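Local coordinates for protein aspartate-semialdehyde dehydrogenase 2 (Vibrio cholerae, PDB 2QZ9) that catalyses the NADPH-dependent reductive dephosphorylation of L-aspartyl-4-phosphate to L-aspartate semialdehyde, a shared step in lysine, methionine and threonine biosynthesis, at residues K141-A146 / E259-M264; N153-Q158 / A245-V250. All blocks are in the same frame, centred on the assembly; numbering follows the deposited sequence.

Contact 1: residues K141-A146 / E259-M264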
ATOM      1  N   LYS A 141      17.212  -9.960   7.497  1.00 33.12           N
ATOM      2  CA  LYS A 141      18.279 -10.857   7.982  1.00 34.20           C
ATOM      3  C   LYS A 141      19.330 -10.185   8.895  1.00 34.59           C
ATOM      4  O   LYS A 141      19.619 -10.721   9.966  1.00 35.24           O
ATOM      5  CB  LYS A 141      18.960 -11.585   6.811  1.00 34.41           C
ATOM      6  CG  LYS A 141      20.046 -12.576   7.220  1.00 34.75           C
ATOM      7  CD  LYS A 141      19.508 -13.665   8.161  1.00 36.08           C
ATOM      8  CE  LYS A 141      20.578 -14.752   8.397  1.00 36.77           C
ATOM      9  NZ  LYS A 141      19.958 -15.819   9.195  1.00 38.22           N
ATOM     10  N   PRO A 142      19.900  -9.026   8.486  1.00 35.34           N
ATOM     11  CA  PRO A 142      20.877  -8.313   9.335  1.00 35.42           C
ATOM     12  C   PRO A 142      20.309  -7.919  10.697  1.00 36.16           C
ATOM     13  O   PRO A 142      21.008  -8.000  11.708  1.00 36.58           O
ATOM     14  CB  PRO A 142      21.172  -7.046   8.529  1.00 35.54           C
ATOM     15  CG  PRO A 142      20.892  -7.412   7.121  1.00 35.26           C
ATOM     16  CD  PRO A 142      19.704  -8.324   7.201  1.00 35.38           C
ATOM     17  N   ILE A 143      19.049  -7.488  10.705  1.00 36.48           N
ATOM     18  CA  ILE A 143      18.337  -7.100  11.914  1.00 36.55           C
ATOM     19  C   ILE A 143      18.115  -8.336  12.791  1.00 36.92           C
ATOM     20  O   ILE A 143      18.343  -8.295  14.014  1.00 37.02           O
ATOM     21  CB  ILE A 143      16.982  -6.424  11.559  1.00 36.49           C
ATOM     22  CG1 ILE A 143      17.217  -5.007  11.020  1.00 36.82           C
ATOM     23  CG2 ILE A 143      16.060  -6.402  12.751  1.00 36.38           C
ATOM     24  CD1 ILE A 143      16.080  -4.439  10.176  1.00 36.45           C
ATOM     25  N   TYR A 144      17.679  -9.423  12.153  1.00 36.74           N
ATOM     26  CA  TYR A 144      17.402 -10.688  12.831  1.00 37.17           C
ATOM     27  C   TYR A 144      18.657 -11.214  13.521  1.00 37.22           C
ATOM     28  O   TYR A 144      18.595 -11.670  14.653  1.00 37.72           O
ATOM     29  CB  TYR A 144      16.887 -11.740  11.838  1.00 36.98           C
ATOM     30  CG  TYR A 144      16.372 -13.020  12.486  1.00 36.78           C
ATOM     31  CD1 TYR A 144      15.155 -13.042  13.154  1.00 36.81           C
ATOM     32  CD2 TYR A 144      17.095 -14.206  12.407  1.00 36.63           C
ATOM     33  CE1 TYR A 144      14.664 -14.212  13.750  1.00 37.62           C
ATOM     34  CE2 TYR A 144      16.617 -15.390  13.004  1.00 37.49           C
ATOM     35  CZ  TYR A 144      15.396 -15.378  13.672  1.00 37.83           C
ATOM     36  OH  TYR A 144      14.899 -16.521  14.268  1.00 38.06           O
ATOM     37  N   ASP A 145      19.782 -11.139  12.823  1.00 37.57           N
ATOM     38  CA  ASP A 145      21.051 -11.634  13.326  1.00 38.17           C
ATOM     39  C   ASP A 145      21.518 -10.810  14.520  1.00 38.48           C
ATOM     40  O   ASP A 145      21.887 -11.357  15.562  1.00 38.67           O
ATOM     41  CB  ASP A 145      22.102 -11.567  12.215  1.00 38.18           C
ATOM     42  CG  ASP A 145      21.963 -12.699  11.192  1.00 38.51           C
ATOM     43  OD1 ASP A 145      21.094 -13.582  11.383  1.00 37.86           O
ATOM     44  OD2 ASP A 145      22.750 -12.701  10.212  1.00 38.44           O
ATOM     45  N   ALA A 146      21.488  -9.489  14.361  1.00 38.54           N
ATOM     46  CA  ALA A 146      21.990  -8.580  15.381  1.00 38.32           C
ATOM     47  C   ALA A 146      21.188  -8.659  16.675  1.00 38.03           C
ATOM     48  O   ALA A 146      21.774  -8.752  17.759  1.00 39.32           O
ATOM     49  CB  ALA A 146      22.042  -7.144  14.846  1.00 38.25           C
ATOM     50  N   GLU A 259      20.098   4.029  13.139  1.00 40.08           N
ATOM     51  CA  GLU A 259      21.439   4.338  12.654  1.00 41.21           C
ATOM     52  C   GLU A 259      22.292   3.092  12.546  1.00 40.73           C
ATOM     53  O   GLU A 259      23.091   2.971  11.621  1.00 40.50           O
ATOM     54  CB  GLU A 259      22.131   5.374  13.537  1.00 41.72           C
ATOM     55  CG  GLU A 259      21.398   6.698  13.621  1.00 45.97           C
ATOM     56  CD  GLU A 259      21.129   7.320  12.256  1.00 50.52           C
ATOM     57  OE1 GLU A 259      22.038   7.277  11.389  1.00 52.07           O
ATOM     58  OE2 GLU A 259      20.007   7.857  12.063  1.00 51.79           O
ATOM     59  N   GLN A 260      22.112   2.178  13.500  1.00 40.80           N
ATOM     60  CA  GLN A 260      22.812   0.905  13.509  1.00 41.10           C
ATOM     61  C   GLN A 260      22.309   0.058  12.335  1.00 40.14           C
ATOM     62  O   GLN A 260      23.106  -0.463  11.555  1.00 39.79           O
ATOM     63  CB  GLN A 260      22.606   0.170  14.845  1.00 41.19           C
ATOM     64  CG  GLN A 260      22.981   0.973  16.101  1.00 43.25           C
ATOM     65  CD  GLN A 260      22.688   0.228  17.412  1.00 43.68           C
ATOM     66  OE1 GLN A 260      21.864   0.665  18.232  1.00 44.51           O
ATOM     67  NE2 GLN A 260      23.376  -0.898  17.618  1.00 46.74           N
ATOM     68  N   VAL A 261      20.985  -0.049  12.187  1.00 39.38           N
ATOM     69  CA  VAL A 261      20.429  -0.883  11.120  1.00 37.95           C
ATOM     70  C   VAL A 261      20.853  -0.330   9.760  1.00 37.05           C
ATOM     71  O   VAL A 261      21.291  -1.083   8.901  1.00 36.18           O
ATOM     72  CB  VAL A 261      18.887  -1.134  11.242  1.00 38.00           C
ATOM     73  CG1 VAL A 261      18.475  -1.383  12.696  1.00 36.68           C
ATOM     74  CG2 VAL A 261      18.107   0.001  10.679  1.00 39.30           C
ATOM     75  N   MET A 262      20.792   0.986   9.592  1.00 36.68           N
ATOM     76  CA  MET A 262      21.233   1.602   8.335  1.00 37.15           C
ATOM     77  C   MET A 262      22.690   1.267   8.000  1.00 37.61           C
ATOM     78  O   MET A 262      23.000   0.950   6.850  1.00 37.45           O
ATOM     79  CB  MET A 262      20.998   3.112   8.333  1.00 36.83           C
ATOM     80  CG  MET A 262      19.560   3.509   7.971  1.00 36.91           C
ATOM     81  SD  MET A 262      19.371   5.287   7.742  1.00 37.29           S
ATOM     82  CE  MET A 262      19.474   5.882   9.430  1.00 38.02           C
ATOM     83  N   ASP A 263      23.570   1.320   9.003  1.00 38.14           N
ATOM     84  CA  ASP A 263      24.969   0.926   8.815  1.00 39.26           C
ATOM     85  C   ASP A 263      25.106  -0.552   8.422  1.00 39.79           C
ATOM     86  O   ASP A 263      25.806  -0.862   7.465  1.00 39.53           O
ATOM     87  CB  ASP A 263      25.805   1.240  10.056  1.00 39.47           C
ATOM     88  CG  ASP A 263      26.074   2.730  10.224  1.00 40.23           C
ATOM     89  OD1 ASP A 263      25.898   3.498   9.263  1.00 42.20           O
ATOM     90  OD2 ASP A 263      26.474   3.132  11.327  1.00 42.32           O
ATOM     91  N   MET A 264      24.401  -1.443   9.124  1.00 40.78           N
ATOM     92  CA  MET A 264      24.380  -2.884   8.789  1.00 42.69           C
ATOM     93  C   MET A 264      23.891  -3.179   7.369  1.00 42.71           C
ATOM     94  O   MET A 264      24.537  -3.923   6.633  1.00 42.80           O
ATOM     95  CB  MET A 264      23.505  -3.669   9.762  1.00 42.06           C
ATOM     96  CG  MET A 264      23.831  -3.473  11.202  1.00 43.24           C
ATOM     97  SD  MET A 264      23.100  -4.797  12.165  1.00 46.50           S
ATOM     98  CE  MET A 264      21.340  -4.563  11.920  1.00 46.59           C
TER

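Contact 2: residues N153-Q158 / A245-V250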
ATOM      1  N   ASN A 153       4.772  -6.874  11.234  1.00 28.66           N
ATOM      2  CA  ASN A 153       3.631  -6.331  10.492  1.00 28.18           C
ATOM      3  C   ASN A 153       4.108  -5.895   9.110  1.00 27.51           C
ATOM      4  O   ASN A 153       5.039  -5.119   8.998  1.00 27.84           O
ATOM      5  CB  ASN A 153       3.015  -5.134  11.219  1.00 28.53           C
ATOM      6  CG  ASN A 153       2.071  -5.542  12.336  1.00 30.46           C
ATOM      7  OD1 ASN A 153       2.374  -5.359  13.516  1.00 35.79           O
ATOM      8  ND2 ASN A 153       0.933  -6.099  11.976  1.00 29.10           N
ATOM      9  N   VAL A 154       3.485  -6.404   8.061  1.00 27.01           N
ATOM     10  CA  VAL A 154       3.907  -6.079   6.700  1.00 26.81           C
ATOM     11  C   VAL A 154       2.689  -5.902   5.786  1.00 26.98           C
ATOM     12  O   VAL A 154       1.748  -6.686   5.834  1.00 28.00           O
ATOM     13  CB  VAL A 154       4.876  -7.165   6.148  1.00 26.66           C
ATOM     14  CG1 VAL A 154       4.208  -8.536   6.154  1.00 24.82           C
ATOM     15  CG2 VAL A 154       5.412  -6.800   4.769  1.00 26.27           C
ATOM     16  N   THR A 155       2.684  -4.834   5.002  1.00 26.89           N
ATOM     17  CA  THR A 155       1.660  -4.641   3.986  1.00 27.11           C
ATOM     18  C   THR A 155       2.390  -4.429   2.676  1.00 26.74           C
ATOM     19  O   THR A 155       3.453  -3.811   2.644  1.00 26.72           O
ATOM     20  CB  THR A 155       0.706  -3.454   4.285  1.00 27.59           C
ATOM     21  OG1 THR A 155       1.408  -2.208   4.111  1.00 30.61           O
ATOM     22  CG2 THR A 155       0.164  -3.541   5.716  1.00 26.47           C
ATOM     23  N   THR A 156       1.823  -4.952   1.604  1.00 25.88           N
ATOM     24  CA  THR A 156       2.540  -5.016   0.357  1.00 25.86           C
ATOM     25  C   THR A 156       1.858  -4.195  -0.719  1.00 25.52           C
ATOM     26  O   THR A 156       0.678  -3.868  -0.627  1.00 24.73           O
ATOM     27  CB  THR A 156       2.710  -6.478  -0.129  1.00 25.88           C
ATOM     28  OG1 THR A 156       1.451  -6.959  -0.613  1.00 26.85           O
ATOM     29  CG2 THR A 156       3.199  -7.374   1.014  1.00 24.81           C
ATOM     30  N   TYR A 157       2.653  -3.833  -1.716  1.00 25.55           N
ATOM     31  CA  TYR A 157       2.217  -3.003  -2.815  1.00 25.60           C
ATOM     32  C   TYR A 157       2.710  -3.798  -4.020  1.00 26.35           C
ATOM     33  O   TYR A 157       3.807  -3.560  -4.522  1.00 25.83           O
ATOM     34  CB  TYR A 157       2.870  -1.612  -2.694  1.00 24.95           C
ATOM     35  CG  TYR A 157       2.433  -0.865  -1.439  1.00 24.39           C
ATOM     36  CD1 TYR A 157       2.880  -1.255  -0.166  1.00 23.34           C
ATOM     37  CD2 TYR A 157       1.556   0.219  -1.522  1.00 24.53           C
ATOM     38  CE1 TYR A 157       2.454  -0.591   0.982  1.00 23.42           C
ATOM     39  CE2 TYR A 157       1.143   0.898  -0.375  1.00 24.70           C
ATOM     40  CZ  TYR A 157       1.594   0.479   0.867  1.00 23.67           C
ATOM     41  OH  TYR A 157       1.168   1.134   1.982  1.00 25.15           O
ATOM     42  N   GLN A 158       1.906  -4.780  -4.430  1.00 26.76           N
ATOM     43  CA  GLN A 158       2.354  -5.799  -5.387  1.00 28.82           C
ATOM     44  C   GLN A 158       1.903  -5.558  -6.828  1.00 29.05           C
ATOM     45  O   GLN A 158       0.727  -5.330  -7.097  1.00 28.47           O
ATOM     46  CB  GLN A 158       1.935  -7.213  -4.917  1.00 28.37           C
ATOM     47  CG  GLN A 158       2.787  -7.703  -3.737  1.00 30.05           C
ATOM     48  CD  GLN A 158       2.370  -9.064  -3.198  1.00 30.48           C
ATOM     49  OE1 GLN A 158       1.767  -9.162  -2.124  1.00 32.62           O
ATOM     50  NE2 GLN A 158       2.700 -10.122  -3.933  1.00 31.00           N
ATOM     51  N   ALA A 245       6.768  -3.706  -3.648  1.00 27.37           N
ATOM     52  CA  ALA A 245       7.225  -2.896  -2.537  1.00 26.91           C
ATOM     53  C   ALA A 245       6.520  -3.380  -1.276  1.00 26.54           C
ATOM     54  O   ALA A 245       5.407  -3.893  -1.343  1.00 26.55           O
ATOM     55  CB  ALA A 245       6.913  -1.436  -2.798  1.00 26.97           C
ATOM     56  N   GLU A 246       7.177  -3.225  -0.133  1.00 26.42           N
ATOM     57  CA  GLU A 246       6.602  -3.626   1.146  1.00 26.68           C
ATOM     58  C   GLU A 246       6.890  -2.588   2.210  1.00 26.50           C
ATOM     59  O   GLU A 246       7.993  -2.073   2.336  1.00 25.35           O
ATOM     60  CB  GLU A 246       7.173  -4.963   1.621  1.00 26.52           C
ATOM     61  CG  GLU A 246       6.827  -6.146   0.740  1.00 28.57           C
ATOM     62  CD  GLU A 246       7.787  -7.308   0.911  1.00 31.87           C
ATOM     63  OE1 GLU A 246       8.866  -7.151   1.534  1.00 31.93           O
ATOM     64  OE2 GLU A 246       7.451  -8.392   0.411  1.00 33.71           O
ATOM     65  N   ALA A 247       5.867  -2.317   2.990  1.00 26.79           N
ATOM     66  CA  ALA A 247       6.008  -1.548   4.192  1.00 27.48           C
ATOM     67  C   ALA A 247       6.181  -2.515   5.365  1.00 27.17           C
ATOM     68  O   ALA A 247       5.249  -3.250   5.709  1.00 27.47           O
ATOM     69  CB  ALA A 247       4.752  -0.737   4.363  1.00 27.14           C
ATOM     70  N   VAL A 248       7.371  -2.533   5.963  1.00 27.04           N
ATOM     71  CA  VAL A 248       7.702  -3.517   7.004  1.00 26.88           C
ATOM     72  C   VAL A 248       7.894  -2.825   8.356  1.00 27.27           C
ATOM     73  O   VAL A 248       8.738  -1.940   8.495  1.00 26.70           O
ATOM     74  CB  VAL A 248       8.967  -4.360   6.624  1.00 27.13           C
ATOM     75  CG1 VAL A 248       9.114  -5.575   7.538  1.00 26.59           C
ATOM     76  CG2 VAL A 248       8.906  -4.826   5.162  1.00 24.98           C
ATOM     77  N   HIS A 249       7.085  -3.222   9.339  1.00 27.59           N
ATOM     78  CA  HIS A 249       7.133  -2.653  10.686  1.00 28.49           C
ATOM     79  C   HIS A 249       7.496  -3.796  11.660  1.00 29.51           C
ATOM     80  O   HIS A 249       6.649  -4.638  12.009  1.00 29.26           O
ATOM     81  CB  HIS A 249       5.768  -2.051  11.079  1.00 27.87           C
ATOM     82  CG  HIS A 249       5.313  -0.893  10.229  1.00 28.65           C
ATOM     83  ND1 HIS A 249       4.122  -0.234  10.461  1.00 26.99           N
ATOM     84  CD2 HIS A 249       5.887  -0.266   9.170  1.00 28.54           C
ATOM     85  CE1 HIS A 249       3.983   0.747   9.587  1.00 29.28           C
ATOM     86  NE2 HIS A 249       5.036   0.744   8.789  1.00 30.58           N
ATOM     87  N   VAL A 250       8.749  -3.846  12.088  1.00 30.50           N
ATOM     88  CA  VAL A 250       9.195  -4.996  12.885  1.00 31.91           C
ATOM     89  C   VAL A 250       9.433  -4.666  14.355  1.00 32.47           C
ATOM     90  O   VAL A 250       9.815  -3.541  14.713  1.00 32.49           O
ATOM     91  CB  VAL A 250      10.444  -5.706  12.281  1.00 31.92           C
ATOM     92  CG1 VAL A 250      10.121  -6.256  10.919  1.00 32.74           C
ATOM     93  CG2 VAL A 250      11.626  -4.772  12.190  1.00 32.09           C
TER
HETATM   94  O   HOH W   1       3.414  -2.588   7.876  1.00 34.48           O

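Contact 1: residues K141-A146 / E259-M264
Met264 reaches Pro142, Ile143 and Ala146 through a chain that leaves its helix with CG anti to the carbonyl carbon (chi1 -53°), runs nearly straight through chi2 and then bends at the sulfur (chi3 -64°), which turns the CE methyl onto the backbone of 141-146. The contact is a helix-helix packing in the C-terminal dimerization domain, where two helices lie together on one side of the mixed sheet. Their short axes approach to 9.9 Å and their directions differ by 121°, so the helices run more against than along each other. Ala146 offers only a methyl here, and its CB meets the thioether SD of Met264 at 3.7 Å. Deeper toward the sheet, the Ile143 and Val261 side chains cross obliquely, CG1 of Ile143 lying 4.2 Å from CG1 of Val261; beneath them Val261 rests on Val297 of strand 292-299 and Ile143 on Ile149. Pro142, whose CB is 4.2 Å from Met264 CE, also touches Ile271 and Thr268, and so extends the apolar seam past the end of helix 258-267. The Met264 CE methyl comes to 3.5 Å from Pro142 O, the carbonyl that accepts the helical bond from Ala146 N.

Contact 2: residues N153-Q158 / A245-V250
Asn153 and His249 open a ladder of antiparallel hydrogen-bonded pairs that continues through Thr155 with Ala247 and Tyr157 with Ala245, joining two neighbouring strands of the mixed sheet in the dimerization domain. The His249 N to Asn153 O bond is short and straight (2.8 Å, 171° at the hydrogen). Between these pairs, Val154 CA approaches Ala247 O at 3.3 Å in a CA-H...O contact.

On one face Val154 and Val248 lie side by side through their CG2 methyls, 4.0 Å apart, and Thr156 CG2 rests 3.8 Å from Glu246 CG. With Thr156 OG1 set between backbone N and carbonyl carbon (chi1 73°), the hydroxyl donates in plane to a lone pair of Gln158 OE1 at 2.7 Å. Gln158, predicted to bind substrate, is also held through NE2 by Glu212. Met216 of helix 211-224 packs over Val154, Thr156 and Glu246.

The other face carries Tyr157, whose CE1 meets Ala247 CB at 4.1 Å, and a water that donates to Ala247 O at 2.9 Å while lying over one face of the His249 ring. This face meets the second subunit: Thr155 OG1 bonds its own counterpart there, Tyr157 OH bonds O of Thr156 of the second subunit, and His249 bonds Thr234 and Asn153 of that subunit. These hydroxyl and imidazole groups thus find polar partners across the dimer interface, while on the other face the Thr156 hydroxyl probably helps hold Gln158 in place for substrate.

From the N terminus, the chain first builds the seven-stranded sheet that ends in strand 125-127, then helix 131-147, which starts at the catalytic Cys131 and supplies 141-146 near its end. Strand 149-158 follows directly and provides 153-158. After 86 intervening residues, segment 245-250 of strand 244-252 lies beside it, closing the inner loop at contact 2; helix 258-267 comes next and closes the outer loop at contact 1. The two closures therefore nest without crossing, each half being a strand and its adjoining helix. Contact 2 ties together two neighbouring strands of the sheet, and contact 1 joins the helices attached to them. The centres of the two contacts lie about 18 Å apart.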